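Local coordinates for protein ribonuclease VapC2 (Rickettsia felis, PDB 3ZVK) that cleaves single-stranded RNA as the magnesium-dependent toxin of a type II toxin-antitoxin system, forming a complex with its antitoxin VapB2, at residues Y3-T7 / N8-Y12; L27-N31 / N32-I36; S38-L41 / A42-Y46; I63-S66 / R67-I70. The protein carries 1 engineered substitution. All blocks are in the same frame, centred on the assembly; numbering follows the deposited sequence.

Interaction 1 (Y3-T7 / N8-Y12); sequences YMLGT and NICVY. Engineered in segment 3-7: Gly6 (natural residue Asp).
Leu5, the last residue of strand 2-5, lies against the first turn of the helix that follows, and its contacts there are apolar. Its CB sits 3.8 Å from Ile9 CG2 and also 3.8 Å from Cys10 SG, between the two. The branches then divide the work: Leu5 CD2 comes within 4.0 Å of Ile9 CG2, while CD1 leans to the sulfur side. The leucine and isoleucine side chains cross at about a right angle. Ile9 CG2 stands anti to its backbone N (CG1 at chi1 -80°), which brings this methyl rather than the longer branch up to the leucine. A second apolar pair lies one turn apart on the helix, where Thr7 and Val11 run side by side in the same direction, with Thr7 CG2 4.2 Å from Val11 CG2.

This is the first strand-to-helix turn of the PIN fold, with the chain passing from the central strand of the parallel sheet into helix 7-16. Gly6 occupies the N-cap position. It is an engineered replacement of the natural Asp, whose position is predicted to bind magnesium.

The polar contacts named here are main-chain hydrogen bonds that start the helix. Cys10 N reaches Gly6 O at 3.2 Å, and Val11 N reaches Thr7 O at 2.9 Å. Around the turn, Leu5 and Ile9 both touch Val114 of strand 112-115, Cys10 meets Leu44, and Tyr76 of the antitoxin chain packs on Thr7 and Val11.

Interaction 2 (L27-N31 / N32-I36); sequences LLAKN and NTIAI
The flat carboxamide of Asn32 lies between the preceding peptide and the ring of Tyr3 on strand 2-5. One face is covered by Asn31, whose C is 3.4 Å from Asn32 CG and almost straight above it. Over the other face stands CE1 of the Tyr3 ring. Leu28 CD2 is on that same side but beyond the nitrogen end, 4.0 Å from Asn32 ND2. At the amide edge ND2 donates to Leu28 O at 2.9 Å, with an N-H...O angle of 144°. It arrives in the carbonyl plane, on a lone pair, although the oxygen is tilted 18° out of the amide's own plane. The far end, OD1, is taken by Met1 N.

Asn32 CG lies beside the backbone N (chi1 -48°), which lets the residue approach one oxygen twice: Asn32 N also makes a weak bond to Leu28 O, again 2.9 Å long. A third donor, Asn31 N, adds another weak bond to the same oxygen.

Beyond this polar turn, Ile34 points back toward the helix and sets its CD1 3.6 Å from Ala29 CB. The segment joins helix 19-29 to strand 33-37, completing a beta-alpha-beta crossover from the neighbouring parallel strand 2-5.

The Leu28 carbonyl thus receives one sound bond, from ND2, and two weak ones as the helix gives way to strand, and the amide that donates to it is restrained in rotation by a partner at each end.

Interaction 3 (S38-L41 / A42-Y46); sequences SIVL and AELQY
Val40 overlaps Leu44 one helical turn further on, the two side chains lying alongside each other and pointing the same way, with Val40 CG1 3.8 Å from Leu44 CD1. Val40 CG1 is anti to its backbone N (chi1 169°), which turns this methyl forward along the helix. Leu44 CG also lies close over the backbone, 3.4 Å from Val40 O. The next pair round, Leu41 and Gln45, touches more loosely through Leu41 CD1 and Gln45 CG at 4.3 Å.

Four successive i to i+4 main-chain bonds run through the first turns of helix 38-50: Ala42 N to Ser38 O at 2.9 Å, Glu43 N to Ile39 O at 3.3 Å, Leu44 N to Val40 O and Gln45 N to Leu41 O.

An apolar side faces helix 7-16, Val40 meeting Thr7 and Leu44 meeting Cys10, with Phe77 of the antitoxin also on Leu44. The buried carboxylate of Glu43 leads away from the preceding turn to partners in three chains: OE2 accepts from Asn98 ND2, while OE1 forms a salt bridge with Arg85 of the second subunit and a hydrogen bond with Tyr76 OH of the antitoxin. These three partners fix the position of the carboxylate and tie it to both neighbouring chains.

Interaction 4 (I63-S66 / R67-I70); sequences IFLS and RLEI
Phe64 and Leu68 cross at a slant, the leucine bringing a single methyl, CD2, to one side of the ring. That methyl is 3.6 Å from Phe64 CE2 and approaches the ring obliquely. Phe64 CG is anti to the backbone N (chi1 -175°), and although the side chain sets out away from the following residues, its ring swings round to meet the leucine. Helix 7-16 also touches the ring, through Cys10, whose sulfur lies near the ring plane by CE2, and through Ala13 and Ile14.

Leu65 presents CD2 to two partners across the turn, coming within 4.4 Å of Leu68 CD2 and 4.5 Å of Ile70 CG1, both loose contacts. Ile70 points back toward the helix, and Leu41 of helix 38-50 touches both it and Leu65.

The backbone turn puts these side chains together. From Leu65 to Leu68 it is a type I beta turn, closed by Leu68 N to Leu65 O at 3.1 Å; the donor stands above the carbonyl plane, not on a lone pair. Ser66 donates a hydrogen bond back to Ile63 O (OG to O 2.6 Å). Arg67 leads away from the turn to the antitoxin chain, where NH1 makes a weak bond to Pro43 O.

The type I turn joins helix 54-65 to the edge strand 69-71 of the parallel sheet, a helix-to-strand connection of the alpha/beta PIN fold.

Interactions 1, 2 and 4 bring three neighbouring parallel strands together, with 33-37 in the middle: Tyr3 O lies 2.9 Å from Ala35 N, and Ile36 N lies 3.0 Å from Glu69 O, both probable hydrogen bonds. Interaction 3 follows directly from strand 33-37, its centre about 11 Å from that of interaction 1 and about 20 Å from that of interaction 2. Cys10 SG joins interactions 1 and 4, 3.5 Å from Phe64 CE2, and Leu41 CD1 joins interactions 3 and 4, 3.7 Å from Leu65 CD1. The predicted magnesium position, engineered Gly6, belongs to interaction 1; the side chain of Val40 lies about 4 Å from Gly6, and the side chain of Phe64 about 9 Å from Gly6.

Interaction 1 (Y3-T7 / N8-Y12)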
loop_
_atom_site.group_PDB
_atom_site.type_symbol
_atom_site.label_atom_id
_atom_site.label_comp_id
_atom_site.label_asym_id
_atom_site.label_seq_id
_atom_site.Cartn_x
_atom_site.Cartn_y
_atom_site.Cartn_z
ATOM N N TYR A 3 17.377 25.997 3.988
ATOM C CA TYR A 3 17.222 27.192 3.182
ATOM C C TYR A 3 16.353 26.785 2.000
ATOM O O TYR A 3 16.764 25.941 1.210
ATOM C CB TYR A 3 18.576 27.709 2.689
ATOM C CG TYR A 3 19.310 28.528 3.724
ATOM C CD1 TYR A 3 20.066 27.916 4.719
ATOM C CD2 TYR A 3 19.230 29.930 3.726
ATOM C CE1 TYR A 3 20.740 28.668 5.682
ATOM C CE2 TYR A 3 19.906 30.689 4.676
ATOM C CZ TYR A 3 20.674 30.052 5.649
ATOM O OH TYR A 3 21.371 30.765 6.611
ATOM N N MET A 4 15.142 27.330 1.902
ATOM C CA MET A 4 14.239 27.036 0.788
ATOM C C MET A 4 14.302 28.202 -0.187
ATOM O O MET A 4 14.188 29.365 0.234
ATOM C CB MET A 4 12.804 26.796 1.281
ATOM C CG MET A 4 12.696 25.625 2.216
ATOM S SD MET A 4 11.030 25.099 2.623
ATOM C CE MET A 4 10.666 24.114 1.192
ATOM N N LEU A 5 14.553 27.920 -1.474
ATOM C CA LEU A 5 14.624 29.009 -2.473
ATOM C C LEU A 5 13.260 29.261 -3.079
ATOM O O LEU A 5 12.506 28.313 -3.356
ATOM C CB LEU A 5 15.639 28.712 -3.605
ATOM C CG LEU A 5 16.966 28.110 -3.206
ATOM C CD1 LEU A 5 17.711 27.597 -4.442
ATOM C CD2 LEU A 5 17.793 29.108 -2.399
ATOM N N GLY A 6 12.947 30.534 -3.241
ATOM C CA GLY A 6 11.705 30.998 -3.858
ATOM C C GLY A 6 11.810 30.899 -5.367
ATOM O O GLY A 6 12.886 30.612 -5.905
ATOM N N THR A 7 10.704 31.122 -6.057
ATOM C CA THR A 7 10.617 30.999 -7.514
ATOM C C THR A 7 11.548 31.982 -8.226
ATOM O O THR A 7 12.274 31.565 -9.134
ATOM C CB THR A 7 9.143 31.103 -7.969
ATOM O OG1 THR A 7 8.377 30.151 -7.218
ATOM C CG2 THR A 7 8.959 30.837 -9.473
ATOM N N ASN A 8 11.520 33.268 -7.820
ATOM C CA ASN A 8 12.334 34.340 -8.385
ATOM C C ASN A 8 13.821 34.044 -8.311
ATOM O O ASN A 8 14.502 34.255 -9.305
ATOM C CB ASN A 8 12.031 35.689 -7.719
ATOM C CG ASN A 8 10.657 36.288 -7.873
ATOM O OD1 ASN A 8 10.370 37.291 -7.227
ATOM N ND2 ASN A 8 9.806 35.821 -8.777
ATOM N N ILE A 9 14.315 33.509 -7.173
ATOM C CA ILE A 9 15.714 33.112 -6.988
ATOM C C ILE A 9 16.061 32.047 -8.008
ATOM O O ILE A 9 17.093 32.172 -8.662
ATOM C CB ILE A 9 16.008 32.651 -5.521
ATOM C CG1 ILE A 9 16.211 33.873 -4.589
ATOM C CG2 ILE A 9 17.196 31.695 -5.430
ATOM C CD1 ILE A 9 17.534 34.719 -4.760
ATOM N N CYS A 10 15.160 31.023 -8.161
ATOM C CA CYS A 10 15.346 29.884 -9.049
ATOM C C CYS A 10 15.388 30.285 -10.521
ATOM O O CYS A 10 16.315 29.853 -11.216
ATOM C CB CYS A 10 14.328 28.790 -8.769
ATOM S SG CYS A 10 14.570 27.929 -7.199
ATOM N N VAL A 11 14.406 31.120 -10.980
ATOM C CA VAL A 11 14.300 31.659 -12.338
ATOM C C VAL A 11 15.550 32.507 -12.703
ATOM O O VAL A 11 16.139 32.295 -13.765
ATOM C CB VAL A 11 12.966 32.413 -12.579
ATOM C CG1 VAL A 11 12.954 33.111 -13.955
ATOM C CG2 VAL A 11 11.773 31.456 -12.491
ATOM N N TYR A 12 15.991 33.399 -11.790
ATOM C CA TYR A 12 17.198 34.224 -11.982
ATOM C C TYR A 12 18.458 33.388 -12.050
ATOM O O TYR A 12 19.327 33.695 -12.854
ATOM C CB TYR A 12 17.325 35.325 -10.909
ATOM C CG TYR A 12 18.198 36.477 -11.340
ATOM C CD1 TYR A 12 17.711 37.469 -12.195
ATOM C CD2 TYR A 12 19.507 36.594 -10.881
ATOM C CE1 TYR A 12 18.514 38.537 -12.595
ATOM C CE2 TYR A 12 20.329 37.636 -11.302
ATOM C CZ TYR A 12 19.830 38.603 -12.165
ATOM O OH TYR A 12 20.633 39.641 -12.571
#

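Interaction 2 (L27-N31 / N32-I36)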
loop_
_atom_site.group_PDB
_atom_site.type_symbol
_atom_site.label_atom_id
_atom_site.label_comp_id
_atom_site.label_asym_id
_atom_site.label_seq_id
_atom_site.Cartn_x
_atom_site.Cartn_y
_atom_site.Cartn_z
ATOM N N LEU A 27 28.552 28.094 -0.040
ATOM C CA LEU A 27 28.840 28.390 1.352
ATOM C C LEU A 27 27.817 27.738 2.279
ATOM O O LEU A 27 28.214 27.083 3.259
ATOM C CB LEU A 27 28.926 29.898 1.600
ATOM C CG LEU A 27 28.999 30.367 3.076
ATOM C CD1 LEU A 27 30.235 29.781 3.818
ATOM C CD2 LEU A 27 28.973 31.849 3.161
ATOM N N LEU A 28 26.521 27.928 1.969
ATOM C CA LEU A 28 25.429 27.421 2.757
ATOM C C LEU A 28 25.343 25.906 2.722
ATOM O O LEU A 28 25.006 25.316 3.740
ATOM C CB LEU A 28 24.071 28.053 2.322
ATOM C CG LEU A 28 23.874 29.574 2.570
ATOM C CD1 LEU A 28 22.557 30.013 2.011
ATOM C CD2 LEU A 28 23.979 29.950 4.065
ATOM N N ALA A 29 25.624 25.278 1.566
ATOM C CA ALA A 29 25.524 23.820 1.361
ATOM C C ALA A 29 26.464 23.018 2.250
ATOM O O ALA A 29 26.183 21.854 2.532
ATOM C CB ALA A 29 25.757 23.466 -0.100
ATOM N N LYS A 30 27.567 23.648 2.697
ATOM C CA LYS A 30 28.568 23.023 3.553
ATOM C C LYS A 30 28.035 22.650 4.957
ATOM O O LYS A 30 28.466 21.640 5.505
ATOM C CB LYS A 30 29.818 23.895 3.629
ATOM C CG LYS A 30 30.672 23.786 2.370
ATOM C CD LYS A 30 31.586 24.975 2.197
ATOM C CE LYS A 30 32.542 24.841 1.049
ATOM N NZ LYS A 30 33.190 26.140 0.751
ATOM N N ASN A 31 27.091 23.432 5.524
ATOM C CA ASN A 31 26.551 23.193 6.868
ATOM C C ASN A 31 25.010 23.181 6.927
ATOM O O ASN A 31 24.441 22.935 7.985
ATOM C CB ASN A 31 27.111 24.256 7.845
ATOM C CG ASN A 31 28.612 24.349 7.867
ATOM O OD1 ASN A 31 29.311 23.423 8.296
ATOM N ND2 ASN A 31 29.156 25.463 7.406
ATOM N N ASN A 32 24.334 23.457 5.800
ATOM C CA ASN A 32 22.872 23.558 5.729
ATOM C C ASN A 32 22.314 22.781 4.568
ATOM O O ASN A 32 23.068 22.342 3.713
ATOM C CB ASN A 32 22.443 25.048 5.625
ATOM C CG ASN A 32 23.110 25.939 6.627
ATOM O OD1 ASN A 32 22.758 25.978 7.797
ATOM N ND2 ASN A 32 24.152 26.609 6.205
ATOM N N THR A 33 20.987 22.615 4.531
ATOM C CA THR A 33 20.259 21.937 3.461
ATOM C C THR A 33 19.625 22.964 2.544
ATOM O O THR A 33 18.850 23.816 2.995
ATOM C CB THR A 33 19.174 21.013 4.050
ATOM O OG1 THR A 33 19.774 20.047 4.919
ATOM C CG2 THR A 33 18.368 20.297 2.978
ATOM N N ILE A 34 19.945 22.870 1.245
ATOM C CA ILE A 34 19.347 23.700 0.210
ATOM C C ILE A 34 18.191 22.936 -0.374
ATOM O O ILE A 34 18.367 21.797 -0.834
ATOM C CB ILE A 34 20.362 24.187 -0.841
ATOM C CG1 ILE A 34 21.411 25.129 -0.125
ATOM C CG2 ILE A 34 19.597 24.968 -1.966
ATOM C CD1 ILE A 34 22.654 25.228 -0.799
ATOM N N ALA A 35 16.992 23.551 -0.337
ATOM C CA ALA A 35 15.765 22.931 -0.857
ATOM C C ALA A 35 14.846 23.866 -1.632
ATOM O O ALA A 35 15.049 25.081 -1.653
ATOM C CB ALA A 35 15.001 22.296 0.294
ATOM N N ILE A 36 13.837 23.289 -2.293
ATOM C CA ILE A 36 12.724 23.986 -2.960
ATOM C C ILE A 36 11.451 23.254 -2.640
ATOM O O ILE A 36 11.449 22.038 -2.477
ATOM C CB ILE A 36 12.831 24.299 -4.492
ATOM C CG1 ILE A 36 12.916 23.032 -5.367
ATOM C CG2 ILE A 36 13.900 25.359 -4.809
ATOM C CD1 ILE A 36 12.468 23.229 -6.805
#

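Interaction 3 (S38-L41 / A42-Y46)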
loop_
_atom_site.group_PDB
_atom_site.type_symbol
_atom_site.label_atom_id
_atom_site.label_comp_id
_atom_site.label_asym_id
_atom_site.label_seq_id
_atom_site.Cartn_x
_atom_site.Cartn_y
_atom_site.Cartn_z
ATOM N N SER A 38 7.815 21.756 -3.600
ATOM C CA SER A 38 7.246 21.171 -4.809
ATOM C C SER A 38 6.403 22.263 -5.542
ATOM O O SER A 38 6.293 22.185 -6.768
ATOM C CB SER A 38 6.410 19.936 -4.486
ATOM O OG SER A 38 5.404 20.172 -3.513
ATOM N N ILE A 39 5.891 23.319 -4.794
ATOM C CA ILE A 39 5.134 24.487 -5.326
ATOM C C ILE A 39 6.023 25.357 -6.251
ATOM O O ILE A 39 5.578 25.790 -7.305
ATOM C CB ILE A 39 4.404 25.333 -4.217
ATOM C CG1 ILE A 39 3.588 24.464 -3.211
ATOM C CG2 ILE A 39 3.543 26.444 -4.839
ATOM C CD1 ILE A 39 2.478 23.535 -3.833
ATOM N N VAL A 40 7.277 25.550 -5.876
ATOM C CA VAL A 40 8.288 26.240 -6.690
ATOM C C VAL A 40 8.517 25.427 -7.952
ATOM O O VAL A 40 8.474 25.991 -9.041
ATOM C CB VAL A 40 9.632 26.504 -5.944
ATOM C CG1 VAL A 40 10.717 26.981 -6.910
ATOM C CG2 VAL A 40 9.432 27.500 -4.807
ATOM N N LEU A 41 8.693 24.102 -7.805
ATOM C CA LEU A 41 8.907 23.179 -8.929
ATOM C C LEU A 41 7.750 23.179 -9.914
ATOM O O LEU A 41 7.982 23.140 -11.126
ATOM C CB LEU A 41 9.284 21.768 -8.458
ATOM C CG LEU A 41 9.699 20.794 -9.552
ATOM C CD1 LEU A 41 10.917 21.310 -10.390
ATOM C CD2 LEU A 41 9.791 19.373 -9.034
ATOM N N ALA A 42 6.508 23.321 -9.403
ATOM C CA ALA A 42 5.305 23.431 -10.233
ATOM C C ALA A 42 5.449 24.662 -11.127
ATOM O O ALA A 42 5.231 24.571 -12.335
ATOM C CB ALA A 42 4.075 23.553 -9.359
ATOM N N GLU A 43 5.880 25.802 -10.547
ATOM C CA GLU A 43 6.088 27.050 -11.280
ATOM C C GLU A 43 7.218 26.928 -12.313
ATOM O O GLU A 43 7.061 27.383 -13.440
ATOM C CB GLU A 43 6.359 28.211 -10.313
ATOM C CG GLU A 43 5.194 28.579 -9.405
ATOM C CD GLU A 43 4.010 29.293 -10.027
ATOM O OE1 GLU A 43 4.199 30.064 -10.995
ATOM O OE2 GLU A 43 2.878 29.061 -9.555
ATOM N N LEU A 44 8.323 26.291 -11.946
ATOM C CA LEU A 44 9.474 26.088 -12.836
ATOM C C LEU A 44 9.128 25.144 -14.003
ATOM O O LEU A 44 9.490 25.409 -15.146
ATOM C CB LEU A 44 10.711 25.604 -12.040
ATOM C CG LEU A 44 11.273 26.556 -10.966
ATOM C CD1 LEU A 44 12.360 25.857 -10.186
ATOM C CD2 LEU A 44 11.764 27.921 -11.562
ATOM N N GLN A 45 8.366 24.078 -13.727
ATOM C CA GLN A 45 7.875 23.159 -14.768
ATOM C C GLN A 45 6.905 23.874 -15.745
ATOM O O GLN A 45 6.952 23.634 -16.953
ATOM C CB GLN A 45 7.246 21.905 -14.152
ATOM C CG GLN A 45 8.275 20.841 -13.697
ATOM C CD GLN A 45 9.119 20.248 -14.821
ATOM O OE1 GLN A 45 10.210 19.788 -14.603
ATOM N NE2 GLN A 45 8.669 20.289 -16.067
ATOM N N TYR A 46 6.096 24.805 -15.237
ATOM C CA TYR A 46 5.248 25.649 -16.081
ATOM C C TYR A 46 6.112 26.560 -16.990
ATOM O O TYR A 46 5.777 26.743 -18.155
ATOM C CB TYR A 46 4.256 26.477 -15.230
ATOM C CG TYR A 46 3.700 27.703 -15.905
ATOM C CD1 TYR A 46 2.821 27.595 -16.987
ATOM C CD2 TYR A 46 4.019 28.984 -15.444
ATOM C CE1 TYR A 46 2.275 28.731 -17.596
ATOM C CE2 TYR A 46 3.463 30.128 -16.035
ATOM C CZ TYR A 46 2.577 29.992 -17.097
ATOM O OH TYR A 46 2.017 31.112 -17.675
#

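Interaction 4 (I63-S66 / R67-I70)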
loop_
_atom_site.group_PDB
_atom_site.type_symbol
_atom_site.label_atom_id
_atom_site.label_comp_id
_atom_site.label_asym_id
_atom_site.label_seq_id
_atom_site.Cartn_x
_atom_site.Cartn_y
_atom_site.Cartn_z
ATOM N N ILE A 63 19.620 20.167 -14.217
ATOM C CA ILE A 63 20.965 20.464 -13.712
ATOM C C ILE A 63 20.881 21.269 -12.404
ATOM O O ILE A 63 21.590 20.974 -11.435
ATOM C CB ILE A 63 21.798 21.168 -14.805
ATOM C CG1 ILE A 63 22.204 20.144 -15.882
ATOM C CG2 ILE A 63 23.040 21.816 -14.232
ATOM C CD1 ILE A 63 22.558 20.734 -17.193
ATOM N N PHE A 64 19.985 22.250 -12.374
ATOM C CA PHE A 64 19.741 23.116 -11.228
ATOM C C PHE A 64 19.258 22.314 -10.014
ATOM O O PHE A 64 19.741 22.546 -8.897
ATOM C CB PHE A 64 18.754 24.252 -11.618
ATOM C CG PHE A 64 18.527 25.268 -10.528
ATOM C CD1 PHE A 64 19.530 26.140 -10.149
ATOM C CD2 PHE A 64 17.340 25.290 -9.821
ATOM C CE1 PHE A 64 19.346 27.013 -9.070
ATOM C CE2 PHE A 64 17.144 26.194 -8.776
ATOM C CZ PHE A 64 18.153 27.037 -8.397
ATOM N N LEU A 65 18.379 21.323 -10.247
ATOM C CA LEU A 65 17.790 20.476 -9.208
ATOM C C LEU A 65 18.727 19.412 -8.664
ATOM O O LEU A 65 18.485 18.914 -7.558
ATOM C CB LEU A 65 16.495 19.790 -9.715
ATOM C CG LEU A 65 15.350 20.651 -10.232
ATOM C CD1 LEU A 65 14.298 19.800 -10.917
ATOM C CD2 LEU A 65 14.741 21.486 -9.137
ATOM N N SER A 66 19.787 19.053 -9.423
ATOM C CA SER A 66 20.753 18.036 -9.015
ATOM C C SER A 66 21.353 18.177 -7.614
ATOM O O SER A 66 21.611 17.140 -6.991
ATOM C CB SER A 66 21.832 17.832 -10.071
ATOM O OG SER A 66 22.693 18.942 -10.157
ATOM N N ARG A 67 21.581 19.421 -7.095
ATOM C CA ARG A 67 22.166 19.577 -5.747
ATOM C C ARG A 67 21.172 20.135 -4.703
ATOM O O ARG A 67 21.563 20.428 -3.576
ATOM C CB ARG A 67 23.506 20.312 -5.785
ATOM C CG ARG A 67 24.487 19.691 -6.764
ATOM C CD ARG A 67 25.917 20.199 -6.647
ATOM N NE ARG A 67 26.557 19.874 -5.363
ATOM C CZ ARG A 67 27.004 18.669 -5.026
ATOM N NH1 ARG A 67 26.884 17.654 -5.864
ATOM N NH2 ARG A 67 27.560 18.470 -3.844
ATOM N N LEU A 68 19.869 20.118 -5.058
ATOM C CA LEU A 68 18.688 20.582 -4.299
ATOM C C LEU A 68 17.879 19.403 -3.753
ATOM O O LEU A 68 17.875 18.373 -4.357
ATOM C CB LEU A 68 17.707 21.355 -5.293
ATOM C CG LEU A 68 17.500 22.853 -5.081
ATOM C CD1 LEU A 68 18.630 23.430 -4.412
ATOM C CD2 LEU A 68 17.388 23.585 -6.361
ATOM N N GLU A 69 17.117 19.604 -2.675
ATOM C CA GLU A 69 16.157 18.659 -2.147
ATOM C C GLU A 69 14.774 19.240 -2.513
ATOM O O GLU A 69 14.511 20.413 -2.252
ATOM C CB GLU A 69 16.298 18.558 -0.629
ATOM C CG GLU A 69 15.416 17.480 0.002
ATOM C CD GLU A 69 15.668 17.213 1.480
ATOM O OE1 GLU A 69 16.852 17.154 1.885
ATOM O OE2 GLU A 69 14.679 17.040 2.230
ATOM N N ILE A 70 13.916 18.454 -3.173
ATOM C CA ILE A 70 12.544 18.885 -3.511
ATOM C C ILE A 70 11.636 18.418 -2.365
ATOM O O ILE A 70 11.551 17.219 -2.102
ATOM C CB ILE A 70 12.083 18.393 -4.908
ATOM C CG1 ILE A 70 13.138 18.763 -5.978
ATOM C CG2 ILE A 70 10.693 18.980 -5.257
ATOM C CD1 ILE A 70 13.219 17.771 -7.078
#